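Local coordinates for protein type C neurotoxin (Clostridium botulinum, PDB 3PME) that probably attaches the C/D mosaic botulinum neurotoxin to nerve-cell membranes, being its receptor-binding domain, linked to ganglioside and phosphatidylethanolamine recognition, at residues L113-F125 / K162-K174. Sequence-based numbering, arbitrary orientation.
Sequences LQDINRKYKSLIF and KQSERIEDLDEVK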
loop_
_atom_site.group_PDB
_atom_site.type_symbol
_atom_site.label_atom_id
_atom_site.label_comp_id
_atom_site.label_asym_id
_atom_site.label_seq_id
_atom_site.Cartn_x
_atom_site.Cartn_y
_atom_site.Cartn_z
ATOM N N LEU A 113 -26.325 5.433 1.043
ATOM C CA LEU A 113 -27.405 4.800 1.793
ATOM C C LEU A 113 -28.702 5.401 1.291
ATOM O O LEU A 113 -28.856 6.626 1.272
ATOM C CB LEU A 113 -27.271 5.058 3.298
ATOM C CG LEU A 113 -28.284 4.316 4.182
ATOM C CD1 LEU A 113 -28.038 2.809 4.130
ATOM C CD2 LEU A 113 -28.221 4.803 5.642
ATOM N N GLN A 114 -29.636 4.548 0.876
ATOM C CA GLN A 114 -30.824 5.027 0.173
ATOM C C GLN A 114 -32.105 4.482 0.784
ATOM O O GLN A 114 -32.235 3.273 1.003
ATOM C CB GLN A 114 -30.723 4.643 -1.297
ATOM C CG GLN A 114 -31.868 5.119 -2.157
ATOM C CD GLN A 114 -31.492 5.059 -3.615
ATOM O OE1 GLN A 114 -30.575 5.759 -4.054
ATOM N NE2 GLN A 114 -32.176 4.215 -4.371
ATOM N N ASP A 115 -33.053 5.382 1.055
ATOM C CA ASP A 115 -34.313 4.994 1.685
ATOM C C ASP A 115 -35.384 4.553 0.688
ATOM O O ASP A 115 -35.164 4.526 -0.530
ATOM C CB ASP A 115 -34.824 6.086 2.647
ATOM C CG ASP A 115 -35.408 7.325 1.938
ATOM O OD1 ASP A 115 -35.751 7.290 0.742
ATOM O OD2 ASP A 115 -35.573 8.353 2.636
ATOM N N ILE A 116 -36.556 4.215 1.215
ATOM C CA ILE A 116 -37.592 3.618 0.378
ATOM C C ILE A 116 -38.276 4.609 -0.571
ATOM O O ILE A 116 -39.058 4.204 -1.437
ATOM C CB ILE A 116 -38.613 2.818 1.225
ATOM C CG1 ILE A 116 -39.094 3.637 2.427
ATOM C CG2 ILE A 116 -37.979 1.526 1.720
ATOM C CD1 ILE A 116 -40.050 4.770 2.075
ATOM N N ASN A 117 -37.955 5.892 -0.426
ATOM C CA ASN A 117 -38.418 6.913 -1.367
ATOM C C ASN A 117 -37.338 7.303 -2.375
ATOM O O ASN A 117 -37.478 8.289 -3.100
ATOM C CB ASN A 117 -38.906 8.152 -0.615
ATOM C CG ASN A 117 -40.155 7.881 0.188
ATOM O OD1 ASN A 117 -40.264 8.280 1.344
ATOM N ND2 ASN A 117 -41.093 7.167 -0.416
ATOM N N ARG A 118 -36.253 6.534 -2.400
ATOM C CA ARG A 118 -35.124 6.803 -3.285
ATOM C C ARG A 118 -34.329 8.056 -2.907
ATOM O O ARG A 118 -33.487 8.514 -3.674
ATOM C CB ARG A 118 -35.582 6.866 -4.742
ATOM C CG ARG A 118 -36.137 5.542 -5.246
ATOM C CD ARG A 118 -36.504 5.601 -6.721
ATOM N NE ARG A 118 -36.269 4.313 -7.371
ATOM C CZ ARG A 118 -35.074 3.890 -7.774
ATOM N NH1 ARG A 118 -34.005 4.655 -7.592
ATOM N NH2 ARG A 118 -34.943 2.702 -8.353
ATOM N N LYS A 119 -34.589 8.603 -1.726
ATOM C CA LYS A 119 -33.748 9.671 -1.194
ATOM C C LYS A 119 -32.467 9.033 -0.664
ATOM O O LYS A 119 -32.505 7.959 -0.063
ATOM C CB LYS A 119 -34.489 10.421 -0.087
ATOM C CG LYS A 119 -33.682 11.501 0.616
ATOM C CD LYS A 119 -34.477 12.140 1.759
ATOM C CE LYS A 119 -33.619 13.123 2.548
ATOM N NZ LYS A 119 -34.306 13.613 3.780
ATOM N N TYR A 120 -31.324 9.663 -0.893
ATOM C CA TYR A 120 -30.081 9.062 -0.426
ATOM C C TYR A 120 -29.141 10.065 0.232
ATOM O O TYR A 120 -29.275 11.284 0.063
ATOM C CB TYR A 120 -29.356 8.332 -1.558
ATOM C CG TYR A 120 -28.784 9.251 -2.604
ATOM C CD1 TYR A 120 -29.560 9.695 -3.665
ATOM C CD2 TYR A 120 -27.468 9.679 -2.526
ATOM C CE1 TYR A 120 -29.040 10.538 -4.621
ATOM C CE2 TYR A 120 -26.934 10.516 -3.486
ATOM C CZ TYR A 120 -27.727 10.943 -4.526
ATOM O OH TYR A 120 -27.207 11.786 -5.479
ATOM N N LYS A 121 -28.219 9.532 1.020
ATOM C CA LYS A 121 -27.123 10.310 1.598
ATOM C C LYS A 121 -25.835 9.619 1.197
ATOM O O LYS A 121 -25.824 8.412 0.962
ATOM C CB LYS A 121 -27.221 10.357 3.125
ATOM C CG LYS A 121 -28.490 11.004 3.656
ATOM C CD LYS A 121 -28.606 12.444 3.186
ATOM C CE LYS A 121 -29.738 13.172 3.903
ATOM N NZ LYS A 121 -29.299 13.670 5.240
ATOM N N SER A 122 -24.750 10.373 1.110
ATOM C CA SER A 122 -23.483 9.775 0.700
ATOM C C SER A 122 -22.296 10.277 1.511
ATOM O O SER A 122 -22.303 11.393 2.047
ATOM C CB SER A 122 -23.239 10.025 -0.789
ATOM O OG SER A 122 -23.098 11.402 -1.052
ATOM N N LEU A 123 -21.281 9.423 1.608
ATOM C CA LEU A 123 -19.971 9.803 2.116
ATOM C C LEU A 123 -19.050 9.728 0.918
ATOM O O LEU A 123 -19.061 8.740 0.198
ATOM C CB LEU A 123 -19.501 8.811 3.174
ATOM C CG LEU A 123 -20.323 8.781 4.465
ATOM C CD1 LEU A 123 -20.028 7.482 5.219
ATOM C CD2 LEU A 123 -19.961 10.009 5.297
ATOM N N ILE A 124 -18.262 10.773 0.711
ATOM C CA ILE A 124 -17.401 10.851 -0.457
ATOM C C ILE A 124 -15.980 11.156 -0.017
ATOM O O ILE A 124 -15.749 12.039 0.807
ATOM C CB ILE A 124 -17.897 11.927 -1.439
ATOM C CG1 ILE A 124 -19.349 11.658 -1.836
ATOM C CG2 ILE A 124 -17.029 11.940 -2.700
ATOM C CD1 ILE A 124 -20.019 12.831 -2.553
ATOM N N PHE A 125 -15.025 10.409 -0.552
ATOM C CA PHE A 125 -13.625 10.652 -0.237
ATOM C C PHE A 125 -12.796 10.692 -1.517
ATOM O O PHE A 125 -12.788 9.736 -2.306
ATOM C CB PHE A 125 -13.091 9.569 0.699
ATOM C CG PHE A 125 -11.635 9.715 1.040
ATOM C CD1 PHE A 125 -11.198 10.765 1.837
ATOM C CD2 PHE A 125 -10.699 8.810 0.555
ATOM C CE1 PHE A 125 -9.860 10.896 2.159
ATOM C CE2 PHE A 125 -9.345 8.950 0.860
ATOM C CZ PHE A 125 -8.927 9.990 1.659
ATOM N N LYS A 162 -12.779 10.958 8.295
ATOM C CA LYS A 162 -12.646 11.956 7.232
ATOM C C LYS A 162 -13.933 12.723 6.965
ATOM O O LYS A 162 -13.901 13.928 6.706
ATOM C CB LYS A 162 -12.177 11.296 5.926
ATOM C CG LYS A 162 -10.881 10.533 6.064
ATOM C CD LYS A 162 -9.689 11.446 6.306
ATOM C CE LYS A 162 -8.385 10.655 6.245
ATOM N NZ LYS A 162 -7.219 11.486 6.676
ATOM N N GLN A 163 -15.059 12.018 6.994
ATOM C CA GLN A 163 -16.340 12.612 6.618
ATOM C C GLN A 163 -17.461 12.039 7.462
ATOM O O GLN A 163 -17.392 10.899 7.921
ATOM C CB GLN A 163 -16.648 12.329 5.140
ATOM C CG GLN A 163 -15.616 12.884 4.157
ATOM C CD GLN A 163 -15.809 14.359 3.886
ATOM O OE1 GLN A 163 -14.968 15.188 4.247
ATOM N NE2 GLN A 163 -16.913 14.698 3.239
ATOM N N SER A 164 -18.503 12.838 7.655
ATOM C CA SER A 164 -19.707 12.380 8.326
ATOM C C SER A 164 -20.910 12.890 7.541
ATOM O O SER A 164 -20.827 13.911 6.853
ATOM C CB SER A 164 -19.748 12.907 9.760
ATOM O OG SER A 164 -20.904 12.439 10.444
ATOM N N GLU A 165 -22.017 12.162 7.626
ATOM C CA GLU A 165 -23.252 12.559 6.971
ATOM C C GLU A 165 -24.441 12.127 7.813
ATOM O O GLU A 165 -24.493 11.016 8.335
ATOM C CB GLU A 165 -23.348 11.963 5.561
ATOM C CG GLU A 165 -24.545 12.470 4.769
ATOM C CD GLU A 165 -24.350 13.886 4.262
ATOM O OE1 GLU A 165 -23.200 14.371 4.277
ATOM O OE2 GLU A 165 -25.344 14.509 3.833
ATOM N N ARG A 166 -25.406 13.024 7.944
ATOM C CA ARG A 166 -26.580 12.744 8.749
ATOM C C ARG A 166 -27.474 11.748 8.021
ATOM O O ARG A 166 -27.706 11.890 6.824
ATOM C CB ARG A 166 -27.326 14.052 9.002
ATOM C CG ARG A 166 -28.488 13.953 9.946
ATOM C CD ARG A 166 -28.930 15.359 10.348
ATOM N NE ARG A 166 -29.339 16.164 9.199
ATOM C CZ ARG A 166 -28.535 16.977 8.515
ATOM N NH1 ARG A 166 -27.256 17.106 8.856
ATOM N NH2 ARG A 166 -29.012 17.660 7.481
ATOM N N ILE A 167 -27.951 10.734 8.734
ATOM C CA ILE A 167 -28.884 9.780 8.139
ATOM C C ILE A 167 -30.156 9.629 8.965
ATOM O O ILE A 167 -31.087 8.944 8.554
ATOM C CB ILE A 167 -28.248 8.384 7.904
ATOM C CG1 ILE A 167 -27.691 7.803 9.209
ATOM C CG2 ILE A 167 -27.159 8.454 6.832
ATOM C CD1 ILE A 167 -27.301 6.346 9.113
ATOM N N GLU A 168 -30.187 10.282 10.125
ATOM C CA GLU A 168 -31.329 10.187 11.020
ATOM C C GLU A 168 -32.566 10.774 10.360
ATOM O O GLU A 168 -33.692 10.487 10.769
ATOM C CB GLU A 168 -31.037 10.926 12.330
ATOM C CG GLU A 168 -32.078 10.699 13.415
ATOM C CD GLU A 168 -31.876 11.608 14.617
ATOM O OE1 GLU A 168 -31.128 12.606 14.490
ATOM O OE2 GLU A 168 -32.471 11.324 15.681
ATOM N N ASP A 169 -32.356 11.592 9.335
ATOM C CA ASP A 169 -33.452 12.242 8.626
ATOM C C ASP A 169 -33.956 11.467 7.398
ATOM O O ASP A 169 -34.939 11.864 6.772
ATOM C CB ASP A 169 -33.057 13.672 8.227
ATOM C CG ASP A 169 -31.799 13.721 7.367
ATOM O OD1 ASP A 169 -30.891 12.881 7.560
ATOM O OD2 ASP A 169 -31.713 14.617 6.501
ATOM N N LEU A 170 -33.282 10.383 7.030
ATOM C CA LEU A 170 -33.807 9.522 5.970
ATOM C C LEU A 170 -35.092 8.893 6.473
ATOM O O LEU A 170 -35.314 8.785 7.679
ATOM C CB LEU A 170 -32.818 8.406 5.609
ATOM C CG LEU A 170 -31.600 8.785 4.762
ATOM C CD1 LEU A 170 -30.686 7.570 4.545
ATOM C CD2 LEU A 170 -32.026 9.372 3.438
ATOM N N ASP A 171 -35.943 8.465 5.550
ATOM C CA ASP A 171 -37.060 7.620 5.946
ATOM C C ASP A 171 -36.570 6.176 5.992
ATOM O O ASP A 171 -35.361 5.935 6.045
ATOM C CB ASP A 171 -38.239 7.841 5.006
ATOM C CG ASP A 171 -38.812 9.245 5.150
ATOM O OD1 ASP A 171 -39.088 9.645 6.298
ATOM O OD2 ASP A 171 -38.951 9.956 4.131
ATOM N N GLU A 172 -37.487 5.214 6.004
ATOM C CA GLU A 172 -37.093 3.825 6.193
ATOM C C GLU A 172 -36.069 3.341 5.162
ATOM O O GLU A 172 -36.174 3.632 3.973
ATOM C CB GLU A 172 -38.323 2.906 6.165
ATOM C CG GLU A 172 -39.276 3.083 7.342
ATOM C CD GLU A 172 -40.410 4.055 7.060
ATOM O OE1 GLU A 172 -40.275 4.928 6.179
ATOM O OE2 GLU A 172 -41.450 3.944 7.741
ATOM N N VAL A 173 -35.082 2.592 5.638
ATOM C CA VAL A 173 -34.154 1.900 4.754
ATOM C C VAL A 173 -34.479 0.410 4.833
ATOM O O VAL A 173 -34.564 -0.156 5.923
ATOM C CB VAL A 173 -32.683 2.141 5.155
ATOM C CG1 VAL A 173 -31.762 1.270 4.309
ATOM C CG2 VAL A 173 -32.319 3.614 5.000
ATOM N N LYS A 174 -34.708 -0.209 3.680
ATOM C CA LYS A 174 -34.942 -1.646 3.614
ATOM C C LYS A 174 -33.635 -2.273 3.181
ATOM O O LYS A 174 -33.227 -2.097 2.037
ATOM C CB LYS A 174 -36.051 -1.955 2.593
ATOM C CG LYS A 174 -36.289 -3.431 2.296
ATOM C CD LYS A 174 -36.773 -4.180 3.516
ATOM C CE LYS A 174 -37.095 -5.637 3.192
ATOM N NZ LYS A 174 -35.875 -6.351 2.681
HETATM O O HOH W 1 -37.526 10.001 2.080
HETATM O O HOH W 2 -27.653 15.888 5.016
HETATM O O HOH W 3 -25.347 13.248 1.223
#
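Asp-171 N bonds to the anti side of the Asp-115 carboxylate, 2.9 Å from OD2 and 22° out of plane, where two edges of a concanavalin-like beta sandwich meet, strand 120-126 of one sheet running antiparallel to strand 160-166 of the other. Backbone N atoms of Asn-117 and Lys-119 reach Asp-115 OD1 from opposite faces of the plane, the first closing an Asx turn. The Asp-171 carboxylate lies alongside, its plane turned 21° from that of Asp-115, and a water lies between Asp-115 OD2 and Asp-171 OD2, its protons not fully accounted for. Next to it, Ile-116 N bonds to Glu-172 O (2.8 Å), tying the 115-118 turn to the other loop. Lys-121 NZ sits between the two oxygens of Asp-169, 2.9 Å from both OD1 and OD2, on the syn lone pair of each. Bends at chi2 (-60°) and at chi4 curl the lysine over Arg-166, whose carbonyl O also takes a bond from NZ, the donor standing above the carbonyl plane. A second water joins this ammonium to Glu-165 OE2. Beside these charged groups, Leu-113 CD2 touches CD1 of Ile-167 and CD1 of Leu-170, while its CD1 meets Val-173 CG1; Leu-113 also touches Trp-100, and Ile-167 touches Met-153. No backbone hydrogen bond joins the strands themselves, and further along Leu-123 CD2 rests 3.8 Å from Gln-163 O.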